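PDB 4EHS: DNA primase from Helicobacter pylori, which synthesises the short RNA primers that DNA polymerase extends during replication and, through its C-terminal domain, binds the DnaB helicase, whose activity it stimulates. Local coordinates for residues Leu102-Leu105 with Arg106-Arg110. Numbering follows the deposited sequence.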
# COMPACT_ATOMS: atom_id res chain seq x y z
N LEU A 102 -9.32 5.83 11.51
CA LEU A 102 -9.42 4.95 12.69
C LEU A 102 -9.36 3.48 12.32
O LEU A 102 -8.72 2.74 13.01
CB LEU A 102 -10.74 5.30 13.41
CG LEU A 102 -10.99 4.53 14.70
CD1 LEU A 102 -9.93 4.96 15.69
CD2 LEU A 102 -12.45 4.81 15.23
N LEU A 103 -9.95 3.09 11.17
CA LEU A 103 -9.85 1.74 10.72
C LEU A 103 -8.39 1.35 10.46
O LEU A 103 -7.93 0.27 10.88
CB LEU A 103 -10.66 1.56 9.42
CG LEU A 103 -10.70 0.12 8.92
CD1 LEU A 103 -11.56 -0.67 9.84
CD2 LEU A 103 -11.35 0.21 7.54
N ILE A 104 -7.68 2.25 9.78
CA ILE A 104 -6.25 1.99 9.50
C ILE A 104 -5.44 1.94 10.77
O ILE A 104 -4.60 1.03 10.90
CB ILE A 104 -5.70 3.00 8.49
CG1 ILE A 104 -6.45 2.87 7.15
CG2 ILE A 104 -4.19 2.76 8.24
CD1 ILE A 104 -6.22 4.11 6.25
N LEU A 105 -5.65 2.93 11.66
CA LEU A 105 -4.98 2.95 12.99
C LEU A 105 -5.20 1.64 13.73
O LEU A 105 -4.20 1.00 14.18
CB LEU A 105 -5.41 4.16 13.85
CG LEU A 105 -4.87 4.25 15.30
CD1 LEU A 105 -3.40 4.59 15.34
CD2 LEU A 105 -5.64 5.25 16.12
N ARG A 106 -6.44 1.17 13.83
CA ARG A 106 -6.68 -0.18 14.35
C ARG A 106 -5.90 -1.33 13.73
O ARG A 106 -5.33 -2.18 14.46
CB ARG A 106 -8.15 -0.53 14.39
CG ARG A 106 -8.77 0.46 15.40
CD ARG A 106 -10.11 -0.04 15.83
NE ARG A 106 -10.72 0.85 16.87
CZ ARG A 106 -11.98 0.65 17.26
NH1 ARG A 106 -12.68 -0.36 16.74
NH2 ARG A 106 -12.53 1.45 18.13
N TYR A 107 -5.82 -1.33 12.41
CA TYR A 107 -5.01 -2.34 11.71
C TYR A 107 -3.54 -2.30 12.23
O TYR A 107 -2.97 -3.33 12.55
CB TYR A 107 -5.05 -2.06 10.21
CG TYR A 107 -4.11 -2.94 9.44
CD1 TYR A 107 -4.52 -4.20 8.98
CD2 TYR A 107 -2.82 -2.51 9.18
CE1 TYR A 107 -3.65 -5.03 8.28
CE2 TYR A 107 -1.94 -3.35 8.51
CZ TYR A 107 -2.37 -4.58 8.04
OH TYR A 107 -1.44 -5.38 7.35
N PHE A 108 -2.96 -1.14 12.28
CA PHE A 108 -1.54 -1.04 12.71
C PHE A 108 -1.35 -1.32 14.21
O PHE A 108 -0.32 -1.90 14.61
CB PHE A 108 -0.91 0.28 12.32
CG PHE A 108 -0.57 0.38 10.86
CD1 PHE A 108 0.48 -0.37 10.32
CD2 PHE A 108 -1.29 1.20 10.02
CE1 PHE A 108 0.78 -0.28 8.95
CE2 PHE A 108 -0.96 1.34 8.66
CZ PHE A 108 0.04 0.57 8.11
N GLU A 109 -2.36 -0.99 15.03
CA GLU A 109 -2.28 -1.36 16.45
C GLU A 109 -2.25 -2.88 16.59
O GLU A 109 -1.42 -3.43 17.35
CB GLU A 109 -3.44 -0.67 17.22
CG GLU A 109 -3.19 0.82 17.46
CD GLU A 109 -4.38 1.53 18.14
OE1 GLU A 109 -5.51 0.97 18.06
OE2 GLU A 109 -4.18 2.62 18.73
N ARG A 110 -3.10 -3.60 15.84
CA ARG A 110 -3.04 -5.03 15.79
C ARG A 110 -1.67 -5.56 15.29
O ARG A 110 -1.20 -6.59 15.78
CB ARG A 110 -4.13 -5.62 14.90
CG ARG A 110 -5.53 -5.50 15.51
CD ARG A 110 -6.59 -6.28 14.73
NE ARG A 110 -6.67 -6.12 13.28
CZ ARG A 110 -7.32 -5.12 12.64
NH1 ARG A 110 -7.94 -4.17 13.32
NH2 ARG A 110 -7.35 -5.13 11.31
O HOH W 1 -8.74 -2.38 11.18
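Ile104 and Phe108, one helical turn apart in the middle of helix 96-117, meet in a local i to i+4 contact of the helicase-binding domain. The two side chains lie side by side and point the same way, Ile104 CG2 packing 3.6 Å from Phe108 CE2. With chi1 at -62°, CG1 stands anti to the carbonyl carbon, and it is CG2, anti to the backbone N, that is set against the ring. Branched isoleucine and flat phenylalanine suit this buried face, since both also pack on helix 122-140, through Leu139 and Ala135 respectively.

Four consecutive backbone bonds hold the turn together. Arg106 N donates to Leu102 O at 2.9 Å, almost straight at 177°, and Glu109 N to Leu105 O at 2.8 Å; the bonds from Tyr107 and Phe108 fall between these in sequence.

On the more exposed side, the extended chain of Arg106 runs past Leu102, whose CD2 sits over one face of the guanidinium. That flat face can accept a methyl group while the N-H groups point outward round the rim, NH2 bonding to the carbonyl of Pro28. Leu105 and Glu109 cross at an angle, Leu105 CG being 3.9 Å from Glu109 OE2; the carboxylate also makes a weak, long ion pair with Lys140.

Leu103 O, already bonded by Tyr107 N, gains a second partner in a water that donates to it at 2.8 Å and accepts from Arg110 NH1 at 2.9 Å. The water lies in the guanidinium plane, at the edge, and Tyr107 CA lies 3.5 Å above that plane, offset toward the rim. The i to i+4 pairing is that of an alpha-helix, and the buried Ile104-Phe108 face, set against Arg106, Glu109 and Arg110, makes it amphipathic within an all-helical domain.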